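DotU family type IV/VI secretion system protein (Acinetobacter baumannii, PDB 6Y4R) is the cytoplasmic domain of TssL, a key component of the type VI secretion system, and probably serves in its membrane-anchored assembly. Local coordinates at residues A[13-18]-A[60-65]; A[66-71]-A[131-136]. One frame throughout, in Å; residues are numbered along the deposited sequence.

Overall arrangement
Both contacts use helix 52-71, one after the other along its length. In contact 1, residues 60-65 meet helix 9-19 through apolar side chains. In contact 2, residues 66-71 hold the loop after helix 119-130 through a carboxylate. The contact centres lie about 8 Å apart. Contact 1 is the deeper: its centre is about 5 Å from the centre of the chain; that of contact 2 is about 8 Å from it and nearer the surface. They also touch directly. Ile-15 CD1 packs 3.6 Å from Ile-66 CB, and Ile-18 CG2 lies 3.6 Å from Thr-69 CG2. Phe-133 reaches back to Ala-64 and Leu-65, joining the loop to the helix segment of contact 1.

Contact 1 (A[13-18]-A[60-65]); sequences YLIFLI and YAFCAL
Ile-15 lays its longer branch, CG1 and CD1, against both the ring of Phe-62 and the end of Leu-65. Ile-15 CG1 lies 3.8 Å from Phe-62 CE1. The branch meets the ring obliquely, and the two side chains lie alongside, pointing opposite ways. Ile-15 CD1 reaches further, to 3.9 Å from Leu-65 CG and 4.0 Å from Leu-65 CD2. Ile-15 CD1 also stays close to the ring, 4.0 Å from Phe-62 CE1. With CG1 placed beside the backbone N (chi1 -56°), the branch extends towards the other helix. Phe-62 and Leu-65 stand about one turn apart on their helix, and Ile-15 bridges them. This is helix-to-helix packing in the all-helical DotU domain: helix 9-19 lies against helix 52-71. The backbones stay well apart, with 8.1 Å between Ile-15 CA and Leu-65 CA, and the side chains span the gap. All three residues are buried, and the contacts between them are apolar. Ile-15 also packs on Thr-69, further along helix 52-71. Leu-38 of helix 27-47 touches Phe-62.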
ATOM      1  N   TYR A  13       5.226  -8.825  -2.349  1.00 33.11           N
ATOM      2  CA  TYR A  13       6.575  -9.393  -2.470  1.00 26.78           C
ATOM      3  C   TYR A  13       7.503  -8.481  -3.250  1.00 28.20           C
ATOM      4  O   TYR A  13       8.718  -8.456  -3.000  1.00 35.78           O
ATOM      5  CB  TYR A  13       6.560 -10.743  -3.164  1.00 26.99           C
ATOM      6  CG  TYR A  13       7.969 -11.306  -3.377  1.00 28.07           C
ATOM      7  CD1 TYR A  13       8.827 -11.503  -2.296  1.00 28.11           C
ATOM      8  CD2 TYR A  13       8.444 -11.633  -4.656  1.00 31.21           C
ATOM      9  CE1 TYR A  13      10.117 -12.026  -2.484  1.00 33.79           C
ATOM     10  CE2 TYR A  13       9.726 -12.143  -4.852  1.00 35.63           C
ATOM     11  CZ  TYR A  13      10.554 -12.340  -3.772  1.00 38.75           C
ATOM     12  OH  TYR A  13      11.807 -12.850  -4.066  1.00 42.66           O
ATOM     13  N   LEU A  14       6.955  -7.768  -4.239  1.00 30.44           N
ATOM     14  CA  LEU A  14       7.728  -6.832  -5.048  1.00 27.81           C
ATOM     15  C   LEU A  14       7.992  -5.535  -4.294  1.00 24.62           C
ATOM     16  O   LEU A  14       9.005  -4.877  -4.555  1.00 22.90           O
ATOM     17  CB  LEU A  14       6.994  -6.542  -6.362  1.00 23.76           C
ATOM     18  CG  LEU A  14       6.504  -7.688  -7.264  1.00 24.78           C
ATOM     19  CD1 LEU A  14       5.665  -7.139  -8.397  1.00 33.25           C
ATOM     20  CD2 LEU A  14       7.656  -8.485  -7.832  1.00 39.36           C
ATOM     21  N   ILE A  15       7.103  -5.177  -3.348  1.00 26.27           N
ATOM     22  CA  ILE A  15       7.398  -4.128  -2.368  1.00 27.63           C
ATOM     23  C   ILE A  15       8.577  -4.534  -1.502  1.00 33.38           C
ATOM     24  O   ILE A  15       9.437  -3.715  -1.163  1.00 41.10           O
ATOM     25  CB  ILE A  15       6.191  -3.866  -1.456  1.00 28.23           C
ATOM     26  CG1 ILE A  15       4.919  -3.512  -2.230  1.00 29.48           C
ATOM     27  CG2 ILE A  15       6.562  -2.770  -0.457  1.00 28.77           C
ATOM     28  CD1 ILE A  15       4.773  -2.094  -2.514  1.00 26.26           C
ATOM     29  N   PHE A  16       8.571  -5.788  -1.050  1.00 35.91           N
ATOM     30  CA  PHE A  16       9.628  -6.292  -0.187  1.00 32.68           C
ATOM     31  C   PHE A  16      10.971  -6.312  -0.908  1.00 29.94           C
ATOM     32  O   PHE A  16      12.007  -6.056  -0.284  1.00 35.22           O
ATOM     33  CB  PHE A  16       9.242  -7.687   0.326  1.00 45.86           C
ATOM     34  CG  PHE A  16       9.858  -8.053   1.658  1.00 58.69           C
ATOM     35  CD1 PHE A  16       9.987  -7.115   2.674  1.00 62.94           C
ATOM     36  CD2 PHE A  16      10.311  -9.354   1.892  1.00 65.64           C
ATOM     37  CE1 PHE A  16      10.561  -7.463   3.899  1.00 67.63           C
ATOM     38  CE2 PHE A  16      10.890  -9.714   3.118  1.00 64.94           C
ATOM     39  CZ  PHE A  16      11.017  -8.768   4.121  1.00 67.25           C
ATOM     40  N   LEU A  17      10.981  -6.596  -2.221  1.00 34.07           N
ATOM     41  CA  LEU A  17      12.246  -6.651  -2.964  1.00 35.43           C
ATOM     42  C   LEU A  17      12.894  -5.278  -3.067  1.00 35.03           C
ATOM     43  O   LEU A  17      14.117  -5.146  -2.926  1.00 41.96           O
ATOM     44  CB  LEU A  17      12.054  -7.200  -4.379  1.00 31.76           C
ATOM     45  CG  LEU A  17      11.741  -8.674  -4.601  1.00 30.01           C
ATOM     46  CD1 LEU A  17      11.384  -8.913  -6.068  1.00 26.29           C
ATOM     47  CD2 LEU A  17      12.899  -9.575  -4.147  1.00 29.36           C
ATOM     48  N   ILE A  18      12.098  -4.252  -3.346  1.00 28.91           N
ATOM     49  CA  ILE A  18      12.629  -2.892  -3.423  1.00 33.80           C
ATOM     50  C   ILE A  18      13.131  -2.439  -2.063  1.00 39.63           C
ATOM     51  O   ILE A  18      14.188  -1.798  -1.952  1.00 47.08           O
ATOM     52  CB  ILE A  18      11.576  -1.929  -4.000  1.00 31.20           C
ATOM     53  CG1 ILE A  18      11.203  -2.374  -5.418  1.00 30.29           C
ATOM     54  CG2 ILE A  18      12.049  -0.486  -3.915  1.00 28.33           C
ATOM     55  CD1 ILE A  18      10.327  -1.392  -6.142  1.00 44.97           C
ATOM     56  N   TYR A  60      -5.809   1.175  -3.156  1.00 34.12           N
ATOM     57  CA  TYR A  60      -5.339   2.540  -2.907  1.00 26.41           C
ATOM     58  C   TYR A  60      -4.129   2.541  -1.975  1.00 30.18           C
ATOM     59  O   TYR A  60      -3.144   3.251  -2.215  1.00 21.83           O
ATOM     60  CB  TYR A  60      -6.478   3.389  -2.317  1.00 23.31           C
ATOM     61  CG  TYR A  60      -6.070   4.816  -1.983  1.00 23.24           C
ATOM     62  CD1 TYR A  60      -5.429   5.121  -0.777  1.00 22.94           C
ATOM     63  CD2 TYR A  60      -6.308   5.851  -2.877  1.00 23.71           C
ATOM     64  CE1 TYR A  60      -5.030   6.413  -0.484  1.00 23.15           C
ATOM     65  CE2 TYR A  60      -5.924   7.150  -2.592  1.00 28.63           C
ATOM     66  CZ  TYR A  60      -5.288   7.432  -1.398  1.00 33.31           C
ATOM     67  OH  TYR A  60      -4.910   8.734  -1.126  1.00 33.02           O
ATOM     68  N   ALA A  61      -4.202   1.755  -0.896  1.00 30.70           N
ATOM     69  CA  ALA A  61      -3.113   1.659   0.066  1.00 23.74           C
ATOM     70  C   ALA A  61      -1.872   1.072  -0.579  1.00 25.66           C
ATOM     71  O   ALA A  61      -0.751   1.511  -0.293  1.00 31.49           O
ATOM     72  CB  ALA A  61      -3.541   0.802   1.262  1.00 29.90           C
ATOM     73  N   PHE A  62      -2.042   0.053  -1.422  1.00 22.67           N
ATOM     74  CA  PHE A  62      -0.879  -0.559  -2.057  1.00 21.41           C
ATOM     75  C   PHE A  62      -0.207   0.414  -3.019  1.00 30.03           C
ATOM     76  O   PHE A  62       1.019   0.421  -3.144  1.00 35.83           O
ATOM     77  CB  PHE A  62      -1.285  -1.839  -2.783  1.00 21.92           C
ATOM     78  CG  PHE A  62      -0.180  -2.465  -3.587  1.00 26.33           C
ATOM     79  CD1 PHE A  62       0.540  -3.525  -3.068  1.00 28.63           C
ATOM     80  CD2 PHE A  62       0.133  -2.012  -4.870  1.00 26.73           C
ATOM     81  CE1 PHE A  62       1.565  -4.120  -3.805  1.00 32.73           C
ATOM     82  CE2 PHE A  62       1.165  -2.598  -5.612  1.00 23.83           C
ATOM     83  CZ  PHE A  62       1.873  -3.651  -5.080  1.00 27.49           C
ATOM     84  N   CYS A  63      -0.997   1.219  -3.733  1.00 31.93           N
ATOM     85  CA  CYS A  63      -0.422   2.199  -4.647  1.00 27.01           C
ATOM     86  C   CYS A  63       0.264   3.335  -3.891  1.00 28.72           C
ATOM     87  O   CYS A  63       1.352   3.781  -4.279  1.00 25.39           O
ATOM     88  CB  CYS A  63      -1.503   2.727  -5.586  1.00 32.25           C
ATOM     89  SG  CYS A  63      -2.086   1.464  -6.774  1.00 34.53           S
ATOM     90  N   ALA A  64      -0.343   3.817  -2.806  1.00 34.44           N
ATOM     91  CA  ALA A  64       0.350   4.802  -1.981  1.00 31.75           C
ATOM     92  C   ALA A  64       1.676   4.243  -1.462  1.00 29.13           C
ATOM     93  O   ALA A  64       2.672   4.971  -1.378  1.00 36.52           O
ATOM     94  CB  ALA A  64      -0.554   5.263  -0.834  1.00 22.32           C
ATOM     95  N   LEU A  65       1.712   2.947  -1.141  1.00 20.87           N
ATOM     96  CA  LEU A  65       2.884   2.318  -0.528  1.00 24.09           C
ATOM     97  C   LEU A  65       3.997   2.053  -1.538  1.00 32.14           C
ATOM     98  O   LEU A  65       5.176   2.273  -1.238  1.00 35.18           O
ATOM     99  CB  LEU A  65       2.465   1.026   0.174  1.00 20.99           C
ATOM    100  CG  LEU A  65       3.491  -0.040   0.531  1.00 21.18           C
ATOM    101  CD1 LEU A  65       4.376   0.410   1.672  1.00 21.54           C
ATOM    102  CD2 LEU A  65       2.762  -1.306   0.901  1.00 21.43           C
TER

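Contact 2 (A[66-71]-A[131-136])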
ATOM      1  N   ILE A  66       3.650   1.512  -2.712  1.00 34.49           N
ATOM      2  CA  ILE A  66       4.644   1.282  -3.763  1.00 28.32           C
ATOM      3  C   ILE A  66       5.215   2.605  -4.263  1.00 26.40           C
ATOM      4  O   ILE A  66       6.414   2.698  -4.555  1.00 28.03           O
ATOM      5  CB  ILE A  66       4.035   0.458  -4.917  1.00 29.50           C
ATOM      6  CG1 ILE A  66       5.091   0.118  -5.968  1.00 29.55           C
ATOM      7  CG2 ILE A  66       2.866   1.195  -5.573  1.00 32.52           C
ATOM      8  CD1 ILE A  66       6.253  -0.629  -5.430  1.00 37.41           C
ATOM      9  N   ASP A  67       4.391   3.661  -4.317  1.00 20.69           N
ATOM     10  CA  ASP A  67       4.907   4.936  -4.804  1.00 20.93           C
ATOM     11  C   ASP A  67       5.974   5.493  -3.870  1.00 32.08           C
ATOM     12  O   ASP A  67       7.041   5.926  -4.328  1.00 32.83           O
ATOM     13  CB  ASP A  67       3.793   5.983  -4.954  1.00 21.20           C
ATOM     14  CG  ASP A  67       2.919   5.805  -6.212  1.00 28.14           C
ATOM     15  OD1 ASP A  67       3.232   4.974  -7.094  1.00 26.50           O
ATOM     16  OD2 ASP A  67       1.972   6.613  -6.380  1.00 30.64           O
ATOM     17  N   GLU A  68       5.743   5.430  -2.553  1.00 23.53           N
ATOM     18  CA  GLU A  68       6.685   6.057  -1.625  1.00 26.27           C
ATOM     19  C   GLU A  68       7.912   5.199  -1.371  1.00 31.09           C
ATOM     20  O   GLU A  68       8.991   5.733  -1.092  1.00 34.12           O
ATOM     21  CB  GLU A  68       5.987   6.426  -0.315  1.00 34.27           C
ATOM     22  CG  GLU A  68       6.944   6.669   0.856  1.00 38.23           C
ATOM     23  CD  GLU A  68       6.247   6.901   2.200  1.00 41.05           C
ATOM     24  OE1 GLU A  68       5.405   7.814   2.266  1.00 42.56           O
ATOM     25  OE2 GLU A  68       6.525   6.177   3.186  1.00 40.85           O
ATOM     26  N   THR A  69       7.771   3.879  -1.464  1.00 33.20           N
ATOM     27  CA  THR A  69       8.934   3.007  -1.390  1.00 30.42           C
ATOM     28  C   THR A  69       9.929   3.365  -2.485  1.00 30.14           C
ATOM     29  O   THR A  69      11.141   3.442  -2.244  1.00 32.32           O
ATOM     30  CB  THR A  69       8.495   1.547  -1.508  1.00 31.46           C
ATOM     31  OG1 THR A  69       7.628   1.220  -0.418  1.00 40.00           O
ATOM     32  CG2 THR A  69       9.679   0.626  -1.499  1.00 22.61           C
ATOM     33  N   ILE A  70       9.423   3.571  -3.704  1.00 25.89           N
ATOM     34  CA  ILE A  70      10.276   3.863  -4.853  1.00 21.71           C
ATOM     35  C   ILE A  70      10.857   5.272  -4.766  1.00 22.27           C
ATOM     36  O   ILE A  70      12.051   5.480  -5.003  1.00 25.09           O
ATOM     37  CB  ILE A  70       9.488   3.659  -6.156  1.00 22.90           C
ATOM     38  CG1 ILE A  70       9.307   2.163  -6.419  1.00 21.15           C
ATOM     39  CG2 ILE A  70      10.177   4.397  -7.313  1.00 24.42           C
ATOM     40  CD1 ILE A  70       8.410   1.860  -7.554  1.00 21.02           C
ATOM     41  N   VAL A  71      10.023   6.268  -4.458  1.00 22.36           N
ATOM     42  CA  VAL A  71      10.493   7.649  -4.507  1.00 23.12           C
ATOM     43  C   VAL A  71      11.454   7.997  -3.356  1.00 24.00           C
ATOM     44  O   VAL A  71      12.292   8.892  -3.515  1.00 30.45           O
ATOM     45  CB  VAL A  71       9.267   8.599  -4.586  1.00 23.18           C
ATOM     46  CG1 VAL A  71       8.537   8.763  -3.215  1.00 23.34           C
ATOM     47  CG2 VAL A  71       9.660   9.934  -5.181  1.00 24.01           C
ATOM     48  N   LEU A 131       5.300  -2.491   6.346  1.00 24.16           N
ATOM     49  CA  LEU A 131       6.272  -2.527   5.259  1.00 28.61           C
ATOM     50  C   LEU A 131       6.819  -1.144   4.889  1.00 30.43           C
ATOM     51  O   LEU A 131       7.300  -0.954   3.761  1.00 34.95           O
ATOM     52  CB  LEU A 131       5.695  -3.205   4.013  1.00 28.28           C
ATOM     53  CG  LEU A 131       5.100  -4.607   4.100  1.00 31.63           C
ATOM     54  CD1 LEU A 131       4.633  -5.060   2.687  1.00 27.94           C
ATOM     55  CD2 LEU A 131       6.104  -5.592   4.716  1.00 38.59           C
ATOM     56  N   GLY A 132       6.737  -0.178   5.802  1.00 28.20           N
ATOM     57  CA  GLY A 132       7.534   1.032   5.735  1.00 30.05           C
ATOM     58  C   GLY A 132       6.809   2.285   5.313  1.00 29.44           C
ATOM     59  O   GLY A 132       7.429   3.357   5.292  1.00 32.97           O
ATOM     60  N   PHE A 133       5.515   2.206   5.037  1.00 23.30           N
ATOM     61  CA  PHE A 133       4.787   3.392   4.636  1.00 23.09           C
ATOM     62  C   PHE A 133       4.701   4.363   5.806  1.00 27.38           C
ATOM     63  O   PHE A 133       4.302   3.990   6.910  1.00 24.41           O
ATOM     64  CB  PHE A 133       3.385   3.038   4.140  1.00 31.61           C
ATOM     65  CG  PHE A 133       2.569   4.243   3.731  1.00 25.84           C
ATOM     66  CD1 PHE A 133       2.578   4.695   2.417  1.00 29.68           C
ATOM     67  CD2 PHE A 133       1.825   4.943   4.661  1.00 22.96           C
ATOM     68  CE1 PHE A 133       1.843   5.818   2.035  1.00 22.24           C
ATOM     69  CE2 PHE A 133       1.085   6.067   4.277  1.00 23.14           C
ATOM     70  CZ  PHE A 133       1.099   6.491   2.970  1.00 22.79           C
ATOM     71  N   GLN A 134       5.117   5.602   5.563  1.00 28.39           N
ATOM     72  CA  GLN A 134       5.079   6.686   6.537  1.00 26.88           C
ATOM     73  C   GLN A 134       4.116   7.801   6.175  1.00 31.68           C
ATOM     74  O   GLN A 134       3.420   8.321   7.052  1.00 32.89           O
ATOM     75  CB  GLN A 134       6.470   7.275   6.694  1.00 29.12           C
ATOM     76  CG  GLN A 134       7.497   6.230   6.908  1.00 29.31           C
ATOM     77  CD  GLN A 134       8.748   6.798   7.482  1.00 33.27           C
ATOM     78  OE1 GLN A 134       9.439   6.110   8.228  1.00 46.04           O
ATOM     79  NE2 GLN A 134       9.084   8.029   7.101  1.00 29.22           N
ATOM     80  N   GLY A 135       4.048   8.164   4.899  1.00 35.63           N
ATOM     81  CA  GLY A 135       3.174   9.245   4.487  1.00 33.51           C
ATOM     82  C   GLY A 135       3.516  10.536   5.189  1.00 26.68           C
ATOM     83  O   GLY A 135       4.657  11.008   5.194  1.00 30.85           O
ATOM     84  N   LYS A 136       2.484  11.118   5.777  1.00 35.61           N
ATOM     85  CA  LYS A 136       2.568  12.426   6.404  1.00 37.15           C
ATOM     86  C   LYS A 136       3.403  12.427   7.679  1.00 39.76           C
ATOM     87  O   LYS A 136       3.894  13.487   8.083  1.00 45.66           O
ATOM     88  CB  LYS A 136       1.134  12.908   6.622  1.00 38.38           C
ATOM     89  CG  LYS A 136       0.914  13.939   7.670  1.00 45.01           C
ATOM     90  CD  LYS A 136      -0.491  13.820   8.260  1.00 43.03           C
ATOM     91  CE  LYS A 136      -0.679  12.467   8.938  1.00 40.57           C
ATOM     92  NZ  LYS A 136      -2.044  12.346   9.556  1.00 35.88           N
TER
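Glu-68 OE2 accepts the backbone N-H of Gln-134 and also forms a salt bridge with Arg-138. The bond from Gln-134 N to Glu-68 OE2 is 2.8 Å long and nearly straight, at 167°. It arrives on the syn side, a little out of the carboxylate plane. The other oxygen takes the next N-H through its syn lone pair, with 3.0 Å from Gly-135 N to Glu-68 OE1. That bond is more bent, at 144°. One carboxylate thus grips two successive amides, which should restrict its rotation. Arg-138 probably favours the ionised form. Glu-68 reaches the loop with its CG anti to the backbone N (chi1 162°) and the chain extended beyond. Glu-68 OE1 also lies over one face of the Phe-133 ring, 4.1 Å from Phe-133 CE1. Gln-134 CB comes within 3.7 Å of Glu-68 OE2. The loop begins with a Schellman motif that ends helix 119-130. Gly-132 is its C-prime residue, with positive phi. Gly-135 also has positive phi, and its N lies over a face of the Phe-133 ring. That ring stacks with Phe-104 of helix 100-114, and Lys-136 makes backbone hydrogen bonds with Gly-101 of the same helix. The loop thus touches both helix 52-71 and helix 100-114, on the way from helix 119-130 to helix 143-159.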